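Local atomic coordinates of putative metal-sulfur cluster biosynthesis proteins YuaD (Bacillus subtilis, PDB entry 1ORU), a protein that is of unknown function but contains a MOSC domain and may bind molybdenum and pyridoxal phosphate, possibly in metal-sulfur cluster biosynthesis. Residues 16-21 against 40-45; 23-28 against 95-100; 31-36 against 165-170; 44-49 against 62-67. All coordinates share one frame; numbering follows the deposited sequence.

Interaction 1 (16-21 against 40-45); sequences YIADTK and GDLHFG. With SO4 (sulfate ion), chain C.
Asp41 OD1 is held by one backbone N-H: Ala18 N, just past the end of strand 5-17, donates to it at 2.8 Å in a nearly straight bond that meets the oxygen almost along its C-O axis. Asp41 OD2 likewise takes one, from His43 N, also at 2.8 Å, but this donor comes from above the carboxylate plane. With CG anti to the backbone N (chi1 -180°), the acid group is carried to Ala18 while its second oxygen curls back over its own loop. Ile17 slides past it the other way, CG1 alongside OD1. A weak, bent bond from Leu42 N to Ala18 O (2.7 Å) adds to the join, and Leu42 CB presses on Ala18 CB at 3.5 Å. An alanine in place of Asp41 would remove both oxygens and would probably leave the 40-45 loop less firmly fixed to Ala18. On the outer side one water donates to Asp19 O and Gly40 O, while His43 NE2 makes a weak bond to a sulfate, probably from the crystallisation liquor. The Asp41-His43 bond defines an Asx turn, here combined with a type I beta turn from Asp41 to Phe44.

Interaction 2 (23-28 against 95-100); sequences FVTKQM and GANVAV
Packing is closest where the backbone of Phe23 runs up against Gly95: Phe23 O lies 3.1 Å from Gly95 CA, and the same CA sits at the edge of the Phe23 ring, near its plane. The ring also packs against helix 133-142 through Gln134, Pro135 and Val138. A side chain on residue 95 would run into Phe23 O, and the positive phi of 68° also suits a glycine. Next to this spot Thr25 turns its side chain toward the other segment. Its OG1, held between the backbone N and the carbonyl carbon (chi1 55°), donates to Ala96 O at 2.9 Å, reaching the oxygen in the carbonyl plane. The methyl CG2 leans over the same peptides, 3.5 Å from Ala96 O and 3.7 Å from Gly95 O. A valine here would remove the hydroxyl that donates to Ala96 O and would probably loosen the hold of residues 23-25 on residues 95-97. Strands 26-28 and 98-101 both pair antiparallel with strand 5-17 in the large mixed sheet of the MOSC domain, so the contact joins the chain leading into one to the chain leading into the other, with Tyr16 packed on Thr25. On the looser side a water lies 2.9 Å from both Phe23 O and Gly95 O. Further along, the segments draw apart, and Lys26 and Gln27 lie exposed.

Interaction 3 (31-36 against 165-170); sequences LDFDYG and CIVERP. With SO4 (sulfate ion), chain F.
A classic beta bulge at Glu168 and Arg169, both facing Ala122, marks the corner where strand 163-169 leaves the large mixed sheet of the MOSC domain and the chain passes on to strand 171-174, the antiparallel partner of strand 30-33. Residues 31-36 pack on this corner without a direct hydrogen bond. Val167 points its side chain at the Asp34 peptide, so that CB and CG2 each lie 3.3 Å from Asp34 O, while CG1 approaches Phe33 CB at 4.1 Å. Beyond the corner Pro170 takes over: its CA makes a C-H...O contact with Phe33 O at 3.2 Å. Asp34 OD1 accepts from Tyr35 N, which lies above the carboxylate plane, and the same oxygen rests beside Pro170 CG. Tyr35, with CG anti to its carbonyl carbon (chi1 -63°), swings its ring back over the proline, and Val167 O and Glu168 O lie at the ring edge. A water accepts from Gly36 N and donates to Val167 O, linking the two backbones. The dimer interface lies alongside, with Tyr35 packing on Thr47 of the second subunit and Glu168, salt-bridged to Arg114 of its own chain, on Phe57 of that subunit. In the CH-pi contact at the corner, Pro170 CG stands 3.7 Å from the Tyr35 ring centroid, 18° off the ring normal.

Interaction 4 (44-49 against 62-67); sequences FGLTKK and EIFNRR. With SO4 (sulfate ion), chain C.
Two backbone bonds join Lys48 to Ile63: Lys48 N donates to Ile63 O at 2.8 Å and Ile63 N to Lys48 O at 2.9 Å, each nearly along the C=O axis. Their side chains lie side by side on one face, Lys48 CG 3.8 Å from Ile63 CG1. Two residues on from Ile63, Asn65 N donates to Leu46 O at 2.8 Å, and Asn65 ND2 to Gly45 O at 3.0 Å. With CG anti to the backbone N (chi1 178°), ND2 also donates to His43 O, so two carbonyls fix the amide's rotation. The Leu46 and Phe64 side chains cross at about a right angle, CD1 4.0 Å from CE1. Farther out, Lys48 NZ is shared by a sulfate, through O3 at 2.8 Å, and Glu54; these negative partners probably offset the charge of Arg67, itself bonded to Asn129. Strands 47-49 and 62-64 form a twisted two-stranded antiparallel ribbon that projects from the body of the MOSC fold and packs on the second subunit through Thr47 and Phe64.

Overall arrangement
From the N terminus, strand 5-17 leads into residues 16-21, which interaction 1 ties to the loop at 40-45, closing a short loop that contains strands 26-28 and 30-33. Interactions 2 and 3 start within that loop and reach much farther along the chain, to 95-100 and 165-170, so interactions 1, 2 and 3 cross one another. Interaction 4 takes over at Phe44 and Gly45, where interaction 1 ends, and closes the two-stranded ribbon within the spans of both interactions 2 and 3. Gly45 N, hydrogen-bonded to Gly36 O, joins interactions 1 and 4 to interaction 3. Together they connect the large mixed sheet, the small sheet of strand 30-33 and the ribbon, and interactions 3 and 4 also touch the second subunit.

Interaction 1 (16-21 against 40-45)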
loop_
_atom_site.group_PDB
_atom_site.type_symbol
_atom_site.label_atom_id
_atom_site.label_comp_id
_atom_site.label_asym_id
_atom_site.label_seq_id
_atom_site.Cartn_x
_atom_site.Cartn_y
_atom_site.Cartn_z
ATOM N N TYR A 16 -12.700 -5.753 17.114
ATOM C CA TYR A 16 -11.897 -5.959 18.319
ATOM C C TYR A 16 -10.789 -4.920 18.458
ATOM O O TYR A 16 -10.292 -4.386 17.466
ATOM C CB TYR A 16 -11.245 -7.343 18.277
ATOM C CG TYR A 16 -12.128 -8.450 17.750
ATOM C CD1 TYR A 16 -12.782 -9.322 18.617
ATOM C CD2 TYR A 16 -12.290 -8.636 16.377
ATOM C CE1 TYR A 16 -13.574 -10.359 18.123
ATOM C CE2 TYR A 16 -13.076 -9.665 15.876
ATOM C CZ TYR A 16 -13.714 -10.523 16.748
ATOM O OH TYR A 16 -14.487 -11.546 16.248
ATOM N N ILE A 17 -10.380 -4.657 19.695
ATOM C CA ILE A 17 -9.323 -3.689 19.936
ATOM C C ILE A 17 -8.272 -4.244 20.892
ATOM O O ILE A 17 -8.582 -5.058 21.765
ATOM C CB ILE A 17 -9.886 -2.387 20.542
ATOM C CG1 ILE A 17 -8.808 -1.302 20.545
ATOM C CG2 ILE A 17 -10.370 -2.642 21.966
ATOM C CD1 ILE A 17 -9.298 0.051 21.032
ATOM N N ALA A 18 -7.029 -3.810 20.704
ATOM C CA ALA A 18 -5.921 -4.212 21.568
ATOM C C ALA A 18 -5.671 -2.967 22.411
ATOM O O ALA A 18 -4.895 -2.096 22.021
ATOM C CB ALA A 18 -4.689 -4.548 20.730
ATOM N N ASP A 19 -6.345 -2.874 23.556
ATOM C CA ASP A 19 -6.224 -1.701 24.416
ATOM C C ASP A 19 -5.079 -1.738 25.423
ATOM O O ASP A 19 -4.892 -0.793 26.192
ATOM C CB ASP A 19 -7.553 -1.442 25.139
ATOM C CG ASP A 19 -7.964 -2.588 26.043
ATOM O OD1 ASP A 19 -8.020 -3.743 25.570
ATOM O OD2 ASP A 19 -8.238 -2.327 27.232
ATOM N N THR A 20 -4.318 -2.826 25.421
ATOM C CA THR A 20 -3.171 -2.956 26.312
ATOM C C THR A 20 -1.969 -3.368 25.474
ATOM O O THR A 20 -2.014 -3.311 24.241
ATOM C CB THR A 20 -3.408 -4.024 27.404
ATOM O OG1 THR A 20 -3.465 -5.329 26.810
ATOM C CG2 THR A 20 -4.710 -3.751 28.125
ATOM N N LYS A 21 -0.903 -3.796 26.140
ATOM C CA LYS A 21 0.308 -4.224 25.448
ATOM C C LYS A 21 0.130 -5.588 24.782
ATOM O O LYS A 21 0.901 -5.956 23.902
ATOM C CB LYS A 21 1.484 -4.283 26.430
ATOM C CG LYS A 21 1.953 -2.929 26.953
ATOM C CD LYS A 21 0.861 -2.182 27.717
ATOM C CE LYS A 21 0.384 -2.959 28.938
ATOM N NZ LYS A 21 -0.669 -2.217 29.690
ATOM N N GLY A 40 -6.436 4.473 20.547
ATOM C CA GLY A 40 -6.372 3.671 21.755
ATOM C C GLY A 40 -5.934 2.240 21.513
ATOM O O GLY A 40 -5.699 1.489 22.459
ATOM N N ASP A 41 -5.824 1.860 20.244
ATOM C CA ASP A 41 -5.408 0.509 19.884
ATOM C C ASP A 41 -3.889 0.380 19.899
ATOM O O ASP A 41 -3.175 1.362 19.693
ATOM C CB ASP A 41 -5.909 0.155 18.489
ATOM C CG ASP A 41 -5.504 -1.237 18.071
ATOM O OD1 ASP A 41 -6.105 -2.203 18.581
ATOM O OD2 ASP A 41 -4.575 -1.369 17.243
ATOM N N LEU A 42 -3.410 -0.842 20.115
ATOM C CA LEU A 42 -1.981 -1.139 20.162
ATOM C C LEU A 42 -1.219 -0.775 18.891
ATOM O O LEU A 42 -0.033 -0.449 18.952
ATOM C CB LEU A 42 -1.768 -2.626 20.454
ATOM C CG LEU A 42 -0.328 -3.151 20.490
ATOM C CD1 LEU A 42 0.470 -2.438 21.585
ATOM C CD2 LEU A 42 -0.351 -4.654 20.738
ATOM N N HIS A 43 -1.884 -0.836 17.740
ATOM C CA HIS A 43 -1.214 -0.517 16.486
ATOM C C HIS A 43 -1.606 0.819 15.867
ATOM O O HIS A 43 -1.402 1.034 14.670
ATOM C CB HIS A 43 -1.437 -1.638 15.473
ATOM C CG HIS A 43 -0.870 -2.952 15.903
ATOM N ND1 HIS A 43 -1.625 -3.920 16.531
ATOM C CD2 HIS A 43 0.392 -3.440 15.844
ATOM C CE1 HIS A 43 -0.854 -4.947 16.839
ATOM N NE2 HIS A 43 0.376 -4.681 16.434
ATOM N N PHE A 44 -2.149 1.719 16.682
ATOM C CA PHE A 44 -2.561 3.038 16.211
ATOM C C PHE A 44 -1.372 3.979 16.071
ATOM O O PHE A 44 -0.460 3.961 16.898
ATOM C CB PHE A 44 -3.562 3.660 17.186
ATOM C CG PHE A 44 -4.008 5.043 16.799
ATOM C CD1 PHE A 44 -4.807 5.243 15.677
ATOM C CD2 PHE A 44 -3.621 6.149 17.551
ATOM C CE1 PHE A 44 -5.214 6.523 15.305
ATOM C CE2 PHE A 44 -4.023 7.437 17.187
ATOM C CZ PHE A 44 -4.821 7.624 16.061
ATOM N N GLY A 45 -1.384 4.805 15.027
ATOM C CA GLY A 45 -0.303 5.752 14.852
ATOM C C GLY A 45 0.216 5.944 13.443
ATOM O O GLY A 45 0.039 5.094 12.571
HETATM S S SO4 C . 4.580 -5.994 14.690
HETATM O O1 SO4 C . 3.265 -5.417 15.072
HETATM O O2 SO4 C . 4.434 -6.730 13.415
HETATM O O3 SO4 C . 5.581 -4.911 14.531
HETATM O O4 SO4 C . 5.035 -6.916 15.759
HETATM O O HOH W 1 -5.639 1.601 25.122
#

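Interaction 2 (23-28 against 95-100)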
loop_
_atom_site.group_PDB
_atom_site.type_symbol
_atom_site.label_atom_id
_atom_site.label_comp_id
_atom_site.label_asym_id
_atom_site.label_seq_id
_atom_site.Cartn_x
_atom_site.Cartn_y
_atom_site.Cartn_z
ATOM N N PHE A 23 -1.314 -8.413 22.322
ATOM C CA PHE A 23 -1.843 -8.316 20.970
ATOM C C PHE A 23 -3.153 -9.077 20.817
ATOM O O PHE A 23 -3.804 -8.993 19.779
ATOM C CB PHE A 23 -0.810 -8.769 19.923
ATOM C CG PHE A 23 -0.530 -10.243 19.912
ATOM C CD1 PHE A 23 -1.498 -11.155 19.501
ATOM C CD2 PHE A 23 0.732 -10.720 20.261
ATOM C CE1 PHE A 23 -1.214 -12.518 19.433
ATOM C CE2 PHE A 23 1.027 -12.080 20.197
ATOM C CZ PHE A 23 0.051 -12.980 19.781
ATOM N N VAL A 24 -3.542 -9.820 21.851
ATOM C CA VAL A 24 -4.809 -10.540 21.811
ATOM C C VAL A 24 -5.863 -9.464 22.044
ATOM O O VAL A 24 -5.891 -8.808 23.087
ATOM C CB VAL A 24 -4.881 -11.627 22.903
ATOM C CG1 VAL A 24 -6.283 -12.207 22.980
ATOM C CG2 VAL A 24 -3.882 -12.726 22.582
ATOM N N THR A 25 -6.717 -9.272 21.047
ATOM C CA THR A 25 -7.741 -8.242 21.096
ATOM C C THR A 25 -9.005 -8.646 21.845
ATOM O O THR A 25 -9.211 -9.827 22.139
ATOM C CB THR A 25 -8.104 -7.821 19.661
ATOM O OG1 THR A 25 -8.493 -8.977 18.908
ATOM C CG2 THR A 25 -6.896 -7.187 18.984
ATOM N N LYS A 26 -9.837 -7.654 22.168
ATOM C CA LYS A 26 -11.096 -7.911 22.861
ATOM C C LYS A 26 -12.244 -7.312 22.056
ATOM O O LYS A 26 -12.145 -6.197 21.535
ATOM C CB LYS A 26 -11.079 -7.354 24.290
ATOM C CG LYS A 26 -10.844 -5.871 24.415
ATOM C CD LYS A 26 -10.819 -5.461 25.883
ATOM C CE LYS A 26 -9.714 -6.183 26.645
ATOM N NZ LYS A 26 -9.611 -5.719 28.052
ATOM N N GLN A 27 -13.331 -8.066 21.953
ATOM C CA GLN A 27 -14.476 -7.641 21.166
ATOM C C GLN A 27 -15.161 -6.368 21.653
ATOM O O GLN A 27 -15.317 -6.139 22.858
ATOM C CB GLN A 27 -15.484 -8.788 21.055
ATOM C CG GLN A 27 -16.562 -8.555 20.009
ATOM C CD GLN A 27 -17.307 -9.824 19.635
ATOM O OE1 GLN A 27 -17.243 -10.831 20.345
ATOM N NE2 GLN A 27 -18.028 -9.778 18.521
HETATM N N MSE A 28 -15.552 -5.542 20.687
HETATM C CA MSE A 28 -16.219 -4.272 20.935
HETATM C C MSE A 28 -17.458 -4.205 20.054
HETATM O O MSE A 28 -17.522 -4.856 19.009
HETATM C CB MSE A 28 -15.301 -3.105 20.549
HETATM C CG MSE A 28 -13.991 -3.028 21.302
HETATM SE SE MSE A 28 -14.246 -2.542 23.152
HETATM C CE MSE A 28 -14.620 -0.660 22.925
ATOM N N GLY A 95 -5.083 -11.482 17.026
ATOM C CA GLY A 95 -4.958 -10.039 17.143
ATOM C C GLY A 95 -5.698 -9.262 16.066
ATOM O O GLY A 95 -5.322 -8.137 15.727
ATOM N N ALA A 96 -6.752 -9.856 15.521
ATOM C CA ALA A 96 -7.525 -9.191 14.474
ATOM C C ALA A 96 -8.379 -8.052 15.031
ATOM O O ALA A 96 -8.814 -8.095 16.181
ATOM C CB ALA A 96 -8.414 -10.202 13.765
ATOM N N ASN A 97 -8.611 -7.035 14.206
ATOM C CA ASN A 97 -9.438 -5.897 14.596
ATOM C C ASN A 97 -10.812 -6.055 13.964
ATOM O O ASN A 97 -11.805 -5.527 14.460
ATOM C CB ASN A 97 -8.812 -4.589 14.123
ATOM C CG ASN A 97 -7.482 -4.320 14.781
ATOM O OD1 ASN A 97 -7.398 -4.182 16.008
ATOM N ND2 ASN A 97 -6.430 -4.254 13.980
ATOM N N VAL A 98 -10.855 -6.776 12.851
ATOM C CA VAL A 98 -12.108 -7.020 12.158
ATOM C C VAL A 98 -12.150 -8.460 11.670
ATOM O O VAL A 98 -11.190 -8.964 11.080
ATOM C CB VAL A 98 -12.281 -6.091 10.924
ATOM C CG1 VAL A 98 -13.665 -6.300 10.303
ATOM C CG2 VAL A 98 -12.095 -4.638 11.331
ATOM N N ALA A 99 -13.257 -9.129 11.947
ATOM C CA ALA A 99 -13.441 -10.494 11.489
ATOM C C ALA A 99 -14.608 -10.394 10.522
ATOM O O ALA A 99 -15.707 -9.989 10.904
ATOM C CB ALA A 99 -13.780 -11.415 12.660
ATOM N N VAL A 100 -14.367 -10.739 9.263
ATOM C CA VAL A 100 -15.416 -10.665 8.256
ATOM C C VAL A 100 -15.929 -12.040 7.855
ATOM O O VAL A 100 -15.254 -13.049 8.064
ATOM C CB VAL A 100 -14.916 -9.948 6.978
ATOM C CG1 VAL A 100 -14.434 -8.546 7.328
ATOM C CG2 VAL A 100 -13.803 -10.754 6.322
HETATM O O HOH W 2 -3.629 -6.903 17.774
#

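Interaction 3 (31-36 against 165-170)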
loop_
_atom_site.group_PDB
_atom_site.type_symbol
_atom_site.label_atom_id
_atom_site.label_comp_id
_atom_site.label_asym_id
_atom_site.label_seq_id
_atom_site.Cartn_x
_atom_site.Cartn_y
_atom_site.Cartn_z
ATOM N N LEU A 31 -16.118 0.558 16.795
ATOM C CA LEU A 31 -14.725 0.985 16.696
ATOM C C LEU A 31 -14.677 2.265 15.881
ATOM O O LEU A 31 -15.487 2.466 14.974
ATOM C CB LEU A 31 -13.861 -0.058 15.981
ATOM C CG LEU A 31 -13.520 -1.388 16.653
ATOM C CD1 LEU A 31 -12.663 -2.222 15.705
ATOM C CD2 LEU A 31 -12.775 -1.129 17.956
ATOM N N ASP A 32 -13.733 3.137 16.217
ATOM C CA ASP A 32 -13.559 4.363 15.463
ATOM C C ASP A 32 -12.319 4.179 14.605
ATOM O O ASP A 32 -11.264 3.784 15.107
ATOM C CB ASP A 32 -13.360 5.562 16.391
ATOM C CG ASP A 32 -14.628 5.964 17.101
ATOM O OD1 ASP A 32 -15.660 6.140 16.418
ATOM O OD2 ASP A 32 -14.591 6.114 18.341
ATOM N N PHE A 33 -12.455 4.422 13.307
ATOM C CA PHE A 33 -11.322 4.334 12.397
ATOM C C PHE A 33 -10.934 5.775 12.100
ATOM O O PHE A 33 -11.788 6.601 11.777
ATOM C CB PHE A 33 -11.694 3.656 11.071
ATOM C CG PHE A 33 -11.837 2.160 11.148
ATOM C CD1 PHE A 33 -11.415 1.448 12.267
ATOM C CD2 PHE A 33 -12.374 1.456 10.070
ATOM C CE1 PHE A 33 -11.520 0.053 12.311
ATOM C CE2 PHE A 33 -12.483 0.064 10.103
ATOM C CZ PHE A 33 -12.057 -0.637 11.226
ATOM N N ASP A 34 -9.650 6.076 12.222
ATOM C CA ASP A 34 -9.160 7.420 11.940
ATOM C C ASP A 34 -7.803 7.220 11.277
ATOM O O ASP A 34 -7.269 6.112 11.274
ATOM C CB ASP A 34 -9.003 8.214 13.242
ATOM C CG ASP A 34 -8.868 9.713 13.008
ATOM O OD1 ASP A 34 -8.746 10.141 11.841
ATOM O OD2 ASP A 34 -8.884 10.468 14.002
ATOM N N TYR A 35 -7.243 8.275 10.697
ATOM C CA TYR A 35 -5.939 8.131 10.073
ATOM C C TYR A 35 -4.988 7.607 11.151
ATOM O O TYR A 35 -4.895 8.178 12.234
ATOM C CB TYR A 35 -5.469 9.478 9.526
ATOM C CG TYR A 35 -6.374 10.003 8.434
ATOM C CD1 TYR A 35 -6.593 9.261 7.276
ATOM C CD2 TYR A 35 -7.024 11.230 8.564
ATOM C CE1 TYR A 35 -7.442 9.729 6.269
ATOM C CE2 TYR A 35 -7.867 11.708 7.565
ATOM C CZ TYR A 35 -8.071 10.952 6.420
ATOM O OH TYR A 35 -8.895 11.423 5.418
ATOM N N GLY A 36 -4.309 6.504 10.862
ATOM C CA GLY A 36 -3.401 5.930 11.839
ATOM C C GLY A 36 -3.948 4.639 12.424
ATOM O O GLY A 36 -3.200 3.839 12.998
ATOM N N CYS A 165 -4.442 -3.444 6.628
ATOM C CA CYS A 165 -4.900 -2.262 5.907
ATOM C C CYS A 165 -4.511 -0.951 6.575
ATOM O O CYS A 165 -4.158 -0.910 7.749
ATOM C CB CYS A 165 -6.434 -2.249 5.803
ATOM S SG CYS A 165 -7.223 -3.652 4.998
ATOM N N ILE A 166 -4.611 0.121 5.796
ATOM C CA ILE A 166 -4.366 1.478 6.269
ATOM C C ILE A 166 -5.764 2.094 6.262
ATOM O O ILE A 166 -6.601 1.691 5.453
ATOM C CB ILE A 166 -3.474 2.261 5.275
ATOM C CG1 ILE A 166 -2.005 1.906 5.504
ATOM C CG2 ILE A 166 -3.722 3.758 5.403
ATOM C CD1 ILE A 166 -1.082 2.465 4.417
ATOM N N VAL A 167 -6.042 3.030 7.167
ATOM C CA VAL A 167 -7.352 3.685 7.170
ATOM C C VAL A 167 -7.297 4.759 6.078
ATOM O O VAL A 167 -6.507 5.705 6.169
ATOM C CB VAL A 167 -7.666 4.363 8.533
ATOM C CG1 VAL A 167 -8.972 5.152 8.440
ATOM C CG2 VAL A 167 -7.782 3.303 9.630
ATOM N N GLU A 168 -8.122 4.603 5.044
ATOM C CA GLU A 168 -8.153 5.552 3.936
ATOM C C GLU A 168 -9.152 6.684 4.185
ATOM O O GLU A 168 -8.969 7.795 3.700
ATOM C CB GLU A 168 -8.472 4.823 2.620
ATOM C CG GLU A 168 -8.398 5.713 1.368
ATOM C CD GLU A 168 -8.339 4.917 0.064
ATOM O OE1 GLU A 168 -8.788 3.750 0.054
ATOM O OE2 GLU A 168 -7.851 5.470 -0.953
ATOM N N ARG A 169 -10.219 6.394 4.923
ATOM C CA ARG A 169 -11.206 7.413 5.262
ATOM C C ARG A 169 -11.754 7.124 6.652
ATOM O O ARG A 169 -12.201 6.009 6.938
ATOM C CB ARG A 169 -12.364 7.461 4.262
ATOM C CG ARG A 169 -13.199 8.733 4.442
ATOM C CD ARG A 169 -14.439 8.776 3.581
ATOM N NE ARG A 169 -15.129 10.060 3.713
ATOM C CZ ARG A 169 -16.336 10.319 3.214
ATOM N NH1 ARG A 169 -17.005 9.382 2.549
ATOM N NH2 ARG A 169 -16.876 11.524 3.373
ATOM N N PRO A 170 -11.724 8.127 7.540
ATOM C CA PRO A 170 -12.215 7.969 8.912
ATOM C C PRO A 170 -13.717 7.716 9.001
ATOM O O PRO A 170 -14.475 8.069 8.094
ATOM C CB PRO A 170 -11.816 9.291 9.577
ATOM C CG PRO A 170 -10.641 9.755 8.753
ATOM C CD PRO A 170 -11.125 9.460 7.361
HETATM S S SO4 F . -15.186 15.501 3.052
HETATM O O1 SO4 F . -15.738 14.364 3.833
HETATM O O2 SO4 F . -15.024 16.686 3.923
HETATM O O3 SO4 F . -13.862 15.109 2.526
HETATM O O4 SO4 F . -16.075 15.847 1.912
HETATM O O HOH W 3 -4.354 6.148 7.753
#

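Interaction 4 (44-49 against 62-67)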
loop_
_atom_site.group_PDB
_atom_site.type_symbol
_atom_site.label_atom_id
_atom_site.label_comp_id
_atom_site.label_asym_id
_atom_site.label_seq_id
_atom_site.Cartn_x
_atom_site.Cartn_y
_atom_site.Cartn_z
ATOM N N PHE A 44 -2.149 1.719 16.682
ATOM C CA PHE A 44 -2.561 3.038 16.211
ATOM C C PHE A 44 -1.372 3.979 16.071
ATOM O O PHE A 44 -0.460 3.961 16.898
ATOM C CB PHE A 44 -3.562 3.660 17.186
ATOM C CG PHE A 44 -4.008 5.043 16.799
ATOM C CD1 PHE A 44 -4.807 5.243 15.677
ATOM C CD2 PHE A 44 -3.621 6.149 17.551
ATOM C CE1 PHE A 44 -5.214 6.523 15.305
ATOM C CE2 PHE A 44 -4.023 7.437 17.187
ATOM C CZ PHE A 44 -4.821 7.624 16.061
ATOM N N GLY A 45 -1.384 4.805 15.027
ATOM C CA GLY A 45 -0.303 5.752 14.852
ATOM C C GLY A 45 0.216 5.944 13.443
ATOM O O GLY A 45 0.039 5.094 12.571
ATOM N N LEU A 46 0.868 7.083 13.241
ATOM C CA LEU A 46 1.460 7.441 11.959
ATOM C C LEU A 46 2.694 6.575 11.723
ATOM O O LEU A 46 2.991 6.192 10.594
ATOM C CB LEU A 46 1.872 8.920 11.970
ATOM C CG LEU A 46 2.723 9.445 10.806
ATOM C CD1 LEU A 46 1.898 9.445 9.528
ATOM C CD2 LEU A 46 3.217 10.852 11.119
ATOM N N THR A 47 3.407 6.264 12.801
ATOM C CA THR A 47 4.619 5.472 12.691
ATOM C C THR A 47 4.633 4.234 13.575
ATOM O O THR A 47 3.761 4.042 14.426
ATOM C CB THR A 47 5.852 6.315 13.052
ATOM O OG1 THR A 47 5.784 6.684 14.436
ATOM C CG2 THR A 47 5.901 7.584 12.204
ATOM N N LYS A 48 5.641 3.398 13.357
ATOM C CA LYS A 48 5.836 2.179 14.126
ATOM C C LYS A 48 7.328 1.865 14.098
ATOM O O LYS A 48 8.080 2.461 13.321
ATOM C CB LYS A 48 5.066 1.011 13.509
ATOM C CG LYS A 48 5.543 0.615 12.121
ATOM C CD LYS A 48 5.089 -0.788 11.758
ATOM C CE LYS A 48 5.788 -1.819 12.635
ATOM N NZ LYS A 48 5.407 -3.211 12.292
ATOM N N LYS A 49 7.758 0.943 14.952
ATOM C CA LYS A 49 9.159 0.544 14.989
ATOM C C LYS A 49 9.314 -0.684 14.100
ATOM O O LYS A 49 8.504 -1.608 14.159
ATOM C CB LYS A 49 9.577 0.221 16.424
ATOM C CG LYS A 49 9.442 1.402 17.367
ATOM C CD LYS A 49 9.701 0.997 18.809
ATOM C CE LYS A 49 9.426 2.156 19.759
ATOM N NZ LYS A 49 9.583 1.767 21.192
ATOM N N GLU A 62 12.286 3.866 13.227
ATOM C CA GLU A 62 10.947 4.430 13.103
ATOM C C GLU A 62 10.576 4.551 11.629
ATOM O O GLU A 62 11.286 5.186 10.846
ATOM C CB GLU A 62 10.854 5.806 13.768
ATOM C CG GLU A 62 9.448 6.395 13.717
ATOM C CD GLU A 62 9.307 7.684 14.506
ATOM O OE1 GLU A 62 9.989 8.673 14.175
ATOM O OE2 GLU A 62 8.505 7.708 15.464
ATOM N N ILE A 63 9.462 3.924 11.263
ATOM C CA ILE A 63 8.977 3.940 9.889
ATOM C C ILE A 63 7.478 4.191 9.886
ATOM O O ILE A 63 6.826 4.156 10.932
ATOM C CB ILE A 63 9.231 2.589 9.173
ATOM C CG1 ILE A 63 8.546 1.454 9.939
ATOM C CG2 ILE A 63 10.731 2.337 9.039
ATOM C CD1 ILE A 63 8.761 0.083 9.336
ATOM N N PHE A 64 6.937 4.447 8.702
ATOM C CA PHE A 64 5.512 4.689 8.557
ATOM C C PHE A 64 4.746 3.440 9.000
ATOM O O PHE A 64 5.178 2.320 8.734
ATOM C CB PHE A 64 5.178 4.991 7.097
ATOM C CG PHE A 64 3.713 5.084 6.832
ATOM C CD1 PHE A 64 2.980 6.171 7.295
ATOM C CD2 PHE A 64 3.055 4.063 6.157
ATOM C CE1 PHE A 64 1.604 6.242 7.091
ATOM C CE2 PHE A 64 1.677 4.122 5.948
ATOM C CZ PHE A 64 0.952 5.215 6.417
ATOM N N ASN A 65 3.608 3.636 9.660
ATOM C CA ASN A 65 2.799 2.512 10.128
ATOM C C ASN A 65 1.816 2.035 9.063
ATOM O O ASN A 65 0.702 2.545 8.930
ATOM C CB ASN A 65 2.054 2.892 11.408
ATOM C CG ASN A 65 1.165 1.771 11.920
ATOM O OD1 ASN A 65 1.387 0.598 11.616
ATOM N ND2 ASN A 65 0.161 2.128 12.708
ATOM N N ARG A 66 2.250 1.030 8.320
ATOM C CA ARG A 66 1.486 0.436 7.236
ATOM C C ARG A 66 0.450 -0.584 7.719
ATOM O O ARG A 66 -0.567 -0.810 7.066
ATOM C CB ARG A 66 2.474 -0.242 6.295
ATOM C CG ARG A 66 1.873 -0.916 5.109
ATOM C CD ARG A 66 2.900 -1.832 4.475
ATOM N NE ARG A 66 2.454 -2.270 3.161
ATOM C CZ ARG A 66 2.794 -3.423 2.599
ATOM N NH1 ARG A 66 3.588 -4.266 3.245
ATOM N NH2 ARG A 66 2.348 -3.723 1.385
ATOM N N ARG A 67 0.717 -1.202 8.864
ATOM C CA ARG A 67 -0.175 -2.213 9.422
ATOM C C ARG A 67 -1.085 -1.613 10.497
ATOM O O ARG A 67 -0.967 -1.932 11.683
ATOM C CB ARG A 67 0.670 -3.354 9.995
ATOM C CG ARG A 67 1.529 -4.063 8.940
ATOM C CD ARG A 67 2.637 -4.897 9.578
ATOM N NE ARG A 67 2.092 -5.880 10.509
ATOM C CZ ARG A 67 1.601 -7.064 10.155
ATOM N NH1 ARG A 67 1.597 -7.433 8.881
ATOM N NH2 ARG A 67 1.082 -7.866 11.077
HETATM S S SO4 C . 4.580 -5.994 14.690
HETATM O O1 SO4 C . 3.265 -5.417 15.072
HETATM O O2 SO4 C . 4.434 -6.730 13.415
HETATM O O3 SO4 C . 5.581 -4.911 14.531
HETATM O O4 SO4 C . 5.035 -6.916 15.759
#